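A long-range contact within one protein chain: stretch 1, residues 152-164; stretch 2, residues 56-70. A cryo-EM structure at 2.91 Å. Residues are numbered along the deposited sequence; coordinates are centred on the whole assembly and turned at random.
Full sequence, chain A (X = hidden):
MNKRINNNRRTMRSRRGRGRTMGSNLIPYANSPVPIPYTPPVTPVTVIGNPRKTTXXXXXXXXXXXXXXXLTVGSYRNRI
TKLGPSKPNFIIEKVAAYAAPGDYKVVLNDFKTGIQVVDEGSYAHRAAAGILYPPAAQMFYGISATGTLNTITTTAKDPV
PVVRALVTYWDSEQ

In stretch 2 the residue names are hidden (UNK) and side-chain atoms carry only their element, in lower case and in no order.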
# COMPACT_ATOMS: atom_id res chain seq x y z
N ILE A 152 -2.09 -61.46 46.26
CA ILE A 152 -3.46 -61.05 46.00
C ILE A 152 -4.33 -61.64 47.09
O ILE A 152 -4.17 -62.80 47.47
CB ILE A 152 -3.94 -61.50 44.62
CG1 ILE A 152 -3.00 -61.02 43.53
CG2 ILE A 152 -5.28 -60.94 44.35
CD1 ILE A 152 -3.20 -61.71 42.24
N THR A 153 -5.25 -60.83 47.60
CA THR A 153 -6.10 -61.23 48.71
C THR A 153 -7.54 -60.92 48.33
O THR A 153 -7.92 -59.75 48.19
CB THR A 153 -5.70 -60.51 49.99
OG1 THR A 153 -4.34 -60.84 50.31
CG2 THR A 153 -6.59 -60.92 51.13
N THR A 154 -8.34 -61.96 48.15
CA THR A 154 -9.77 -61.84 47.96
C THR A 154 -10.48 -62.51 49.13
O THR A 154 -9.94 -63.41 49.78
CB THR A 154 -10.22 -62.47 46.64
OG1 THR A 154 -10.22 -63.90 46.75
CG2 THR A 154 -9.30 -62.08 45.52
N THR A 155 -11.69 -62.06 49.39
CA THR A 155 -12.50 -62.68 50.43
C THR A 155 -12.66 -64.16 50.13
O THR A 155 -12.79 -64.58 48.98
CB THR A 155 -13.87 -62.01 50.51
OG1 THR A 155 -13.72 -60.69 51.07
CG2 THR A 155 -14.80 -62.82 51.37
N ALA A 156 -12.62 -64.97 51.19
CA ALA A 156 -12.77 -66.40 51.02
C ALA A 156 -14.13 -66.72 50.41
O ALA A 156 -15.08 -65.93 50.52
CB ALA A 156 -12.62 -67.11 52.36
N LYS A 157 -14.22 -67.87 49.76
CA LYS A 157 -15.44 -68.28 49.07
C LYS A 157 -15.75 -67.32 47.93
O LYS A 157 -16.89 -66.89 47.73
CB LYS A 157 -16.62 -68.37 50.04
CG LYS A 157 -16.42 -69.33 51.19
CD LYS A 157 -16.46 -70.78 50.74
CE LYS A 157 -15.07 -71.34 50.49
NZ LYS A 157 -15.11 -72.79 50.21
N ASP A 158 -14.72 -66.98 47.17
CA ASP A 158 -14.83 -66.08 46.04
C ASP A 158 -14.20 -66.72 44.81
O ASP A 158 -13.37 -67.63 44.93
CB ASP A 158 -14.13 -64.75 46.32
CG ASP A 158 -14.99 -63.79 47.11
OD1 ASP A 158 -15.88 -64.27 47.85
OD2 ASP A 158 -14.77 -62.57 47.00
N PRO A 159 -14.57 -66.28 43.62
CA PRO A 159 -13.92 -66.80 42.42
C PRO A 159 -12.45 -66.42 42.39
O PRO A 159 -11.97 -65.58 43.15
CB PRO A 159 -14.69 -66.13 41.28
CG PRO A 159 -15.94 -65.66 41.87
CD PRO A 159 -15.65 -65.34 43.28
N VAL A 160 -11.73 -67.08 41.50
CA VAL A 160 -10.30 -66.81 41.36
C VAL A 160 -10.11 -65.50 40.61
O VAL A 160 -10.83 -65.25 39.62
CB VAL A 160 -9.61 -67.96 40.64
CG1 VAL A 160 -8.13 -67.77 40.63
CG2 VAL A 160 -9.96 -69.26 41.31
N PRO A 161 -9.18 -64.65 41.01
CA PRO A 161 -8.96 -63.40 40.29
C PRO A 161 -8.17 -63.60 39.01
O PRO A 161 -7.65 -64.68 38.71
CB PRO A 161 -8.19 -62.55 41.30
CG PRO A 161 -7.50 -63.52 42.13
CD PRO A 161 -8.41 -64.68 42.26
N VAL A 162 -8.07 -62.52 38.26
CA VAL A 162 -7.41 -62.48 36.97
C VAL A 162 -6.18 -61.59 37.11
O VAL A 162 -6.28 -60.45 37.57
CB VAL A 162 -8.36 -61.98 35.89
CG1 VAL A 162 -7.64 -61.50 34.70
CG2 VAL A 162 -9.29 -63.05 35.49
N VAL A 163 -5.03 -62.12 36.73
CA VAL A 163 -3.76 -61.43 36.87
C VAL A 163 -3.18 -61.20 35.49
O VAL A 163 -3.07 -62.14 34.69
CB VAL A 163 -2.78 -62.21 37.76
CG1 VAL A 163 -1.57 -61.39 38.05
CG2 VAL A 163 -3.44 -62.59 39.01
N ARG A 164 -2.82 -59.96 35.21
CA ARG A 164 -2.10 -59.58 34.00
C ARG A 164 -0.80 -58.93 34.42
O ARG A 164 -0.76 -58.18 35.39
CB ARG A 164 -2.92 -58.62 33.15
CG ARG A 164 -4.15 -59.21 32.56
CD ARG A 164 -3.85 -59.89 31.27
NE ARG A 164 -5.04 -60.41 30.60
CZ ARG A 164 -5.66 -61.52 30.95
NH1 ARG A 164 -5.23 -62.23 31.97
NH2 ARG A 164 -6.72 -61.92 30.28
N UNK A 56 2.38 -58.73 27.70
CA UNK A 56 1.50 -59.13 28.79
C UNK A 56 1.31 -60.64 28.81
O UNK A 56 1.33 -61.30 27.77
c UNK A 56 -0.04 -53.81 30.37
c UNK A 56 -0.03 -56.19 29.88
c UNK A 56 -0.28 -56.47 31.22
n UNK A 56 0.33 -54.85 28.14
c UNK A 56 -0.29 -54.12 31.67
c UNK A 56 0.38 -56.13 27.70
c UNK A 56 0.14 -58.46 28.66
c UNK A 56 0.09 -54.85 29.49
c UNK A 56 -0.41 -55.43 32.10
c UNK A 56 0.17 -56.99 28.73
N UNK A 57 1.10 -61.17 30.00
CA UNK A 57 0.86 -62.58 30.21
C UNK A 57 -0.34 -62.75 31.13
O UNK A 57 -0.81 -61.80 31.75
c UNK A 57 2.46 -62.78 32.14
c UNK A 57 2.09 -63.31 30.77
c UNK A 57 3.41 -63.64 32.87
c UNK A 57 3.24 -63.10 29.87
N UNK A 58 -0.84 -63.97 31.20
CA UNK A 58 -1.95 -64.34 32.06
C UNK A 58 -1.53 -65.50 32.93
O UNK A 58 -0.90 -66.44 32.45
c UNK A 58 -3.05 -66.04 30.54
o UNK A 58 -1.97 -66.31 29.98
o UNK A 58 -4.03 -66.81 30.53
c UNK A 58 -3.19 -64.70 31.24
N UNK A 59 -1.88 -65.44 34.20
CA UNK A 59 -1.45 -66.42 35.19
C UNK A 59 -2.66 -67.17 35.72
O UNK A 59 -3.72 -66.58 35.95
c UNK A 59 1.05 -63.88 36.57
c UNK A 59 -0.08 -66.72 37.26
c UNK A 59 -0.66 -65.72 36.31
c UNK A 59 0.47 -64.90 35.69
N UNK A 60 -2.50 -68.48 35.92
CA UNK A 60 -3.63 -69.37 36.12
C UNK A 60 -4.31 -69.14 37.47
O UNK A 60 -5.53 -68.97 37.54
o UNK A 60 -1.76 -70.36 37.85
o UNK A 60 -1.52 -72.30 36.85
c UNK A 60 -3.19 -70.84 36.00
c UNK A 60 -2.08 -71.19 36.97
N UNK A 61 -3.54 -69.15 38.55
CA UNK A 61 -4.06 -68.93 39.89
C UNK A 61 -5.08 -70.01 40.28
O UNK A 61 -6.28 -69.79 40.34
c UNK A 61 -4.57 -65.19 40.61
c UNK A 61 -3.75 -66.36 40.22
c UNK A 61 -4.68 -67.54 40.00
c UNK A 61 -2.71 -66.65 41.26
N UNK A 62 -4.55 -71.21 40.51
CA UNK A 62 -5.39 -72.29 41.03
C UNK A 62 -6.13 -71.83 42.28
O UNK A 62 -5.59 -71.09 43.11
o UNK A 62 -3.95 -74.05 40.17
c UNK A 62 -4.54 -73.52 41.34
N UNK A 63 -7.37 -72.27 42.41
CA UNK A 63 -8.25 -71.82 43.48
C UNK A 63 -7.63 -72.06 44.85
O UNK A 63 -6.97 -73.07 45.09
c UNK A 63 -9.60 -72.52 43.40
o UNK A 63 -9.48 -73.89 43.75
N UNK A 64 -7.86 -71.10 45.75
CA UNK A 64 -7.37 -71.16 47.11
C UNK A 64 -8.51 -70.83 48.06
O UNK A 64 -9.23 -69.84 47.86
c UNK A 64 -6.22 -70.19 47.34
o UNK A 64 -4.35 -72.36 45.27
o UNK A 64 -4.44 -72.48 47.46
c UNK A 64 -5.01 -70.41 46.45
c UNK A 64 -4.57 -71.85 46.39
N UNK A 65 -8.68 -71.66 49.09
CA UNK A 65 -9.79 -71.47 50.02
C UNK A 65 -9.47 -70.42 51.07
O UNK A 65 -10.39 -69.84 51.65
o UNK A 65 -12.67 -72.78 49.44
c UNK A 65 -11.79 -73.47 48.89
c UNK A 65 -10.56 -73.86 49.68
o UNK A 65 -11.86 -73.85 47.70
c UNK A 65 -10.15 -72.79 50.68
N UNK A 66 -8.19 -70.17 51.33
CA UNK A 66 -7.80 -69.07 52.20
C UNK A 66 -8.25 -67.73 51.66
O UNK A 66 -8.40 -66.77 52.42
c UNK A 66 -6.29 -69.08 52.38
o UNK A 66 -5.86 -67.98 53.15
N UNK A 67 -8.49 -67.63 50.35
CA UNK A 67 -8.74 -66.37 49.71
C UNK A 67 -7.50 -65.59 49.35
O UNK A 67 -7.63 -64.46 48.86
N UNK A 68 -6.32 -66.14 49.56
CA UNK A 68 -5.06 -65.45 49.34
C UNK A 68 -4.29 -66.18 48.25
O UNK A 68 -4.03 -67.38 48.37
c UNK A 68 -4.23 -65.35 50.62
c UNK A 68 -4.55 -64.99 53.08
c UNK A 68 -5.02 -64.66 51.72
c UNK A 68 -2.96 -64.60 50.37
N UNK A 69 -3.93 -65.45 47.20
CA UNK A 69 -3.29 -66.01 46.03
C UNK A 69 -1.90 -65.41 45.91
O UNK A 69 -1.76 -64.22 45.60
c UNK A 69 -5.55 -66.22 44.92
c UNK A 69 -7.20 -67.94 44.80
c UNK A 69 -5.91 -67.52 44.65
c UNK A 69 -8.16 -67.06 45.21
o UNK A 69 -9.46 -67.47 45.35
c UNK A 69 -4.12 -65.76 44.77
c UNK A 69 -7.83 -65.76 45.48
c UNK A 69 -6.53 -65.34 45.33
N UNK A 70 -0.89 -66.22 46.16
CA UNK A 70 0.49 -65.77 46.22
C UNK A 70 1.14 -65.93 44.85
O UNK A 70 1.09 -67.01 44.26
c UNK A 70 1.25 -66.56 47.27
c UNK A 70 2.65 -66.12 47.33
o UNK A 70 0.64 -66.37 48.55

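Position 56 carries one carbon and then fused five- and six-membered rings of eight carbons and one nitrogen, which only tryptophan has. Trp 56 points toward stretch 1, and its CE3 lies 3.9 Å from Arg 164 CB, a broad surface against an aliphatic stem. Position 57 has four carbons, forked at the first with one arm two carbons long: Ile 57, a beta-branched residue suited to a strand. Its side chain points away, while its backbone O receives a CA-H...O contact from Arg 164 CA at 3.4 Å.

Position 58 has two carbons, the second bearing two oxygens and no nitrogen, a short carboxylate: Asp 58, whose CB lies 3.3 Å from Arg 164 NH1, while its carboxylate leads away to a partner elsewhere in the structure. Position 59 repeats the four-carbon fork of 57. Ile 59 puts CD1 3.9 Å from Val 163 CG1, apolar against apolar. Position 60 again shows two carbons and two oxygens; Asp 60 points away, its charge exposed.

At 61 four carbons fork at the second, the mark of leucine. Leu 61 reaches in, its CD1 3.3 Å from Val 163 CG2 and 3.7 Å from Pro 161 CG, filling a buried pocket. Positions 62 and 63 each have one carbon and one oxygen: Ser 62, turned away, and Ser 63, whose CB sits 3.9 Å from Val 160 CG2. Small polar residues suit this exposed loop.

Positions 64 and 65 each hold three carbons, the third carrying two oxygens, which excludes glutamine: these are Glu 64, without contact here, and Glu 65, whose OE1 forms a salt bridge with Lys 157 NZ at 2.6 Å. Position 66, one carbon and one oxygen, is Ser 66, pointing away.

Position 67 has no side-chain atoms. A CB would come 2.3 Å from Thr 154 O, and the backbone angles themselves call for Gly 67. Position 68, four carbons forked at the first, is Ile 68, its CG2 4.0 Å from Thr 153 OG1. Position 69 has a six-carbon ring bearing oxygen: Tyr 69, with Pro 161 CD 3.8 Å from its ring centroid, over one face. Position 70, one carbon carrying an oxygen and a carbon, is Thr 70, exposed and pointing away.

The contact works by backbone pairing and packing together. Tyr 69 N to Ile 152 O and Thr 154 N to Gly 67 O, both 2.7 Å, join antiparallel strands, while Leu 61 and Tyr 69 pack against Val 160 and Pro 161.

Stretch 2 (56-70) WIDIDLSSEESGIYT
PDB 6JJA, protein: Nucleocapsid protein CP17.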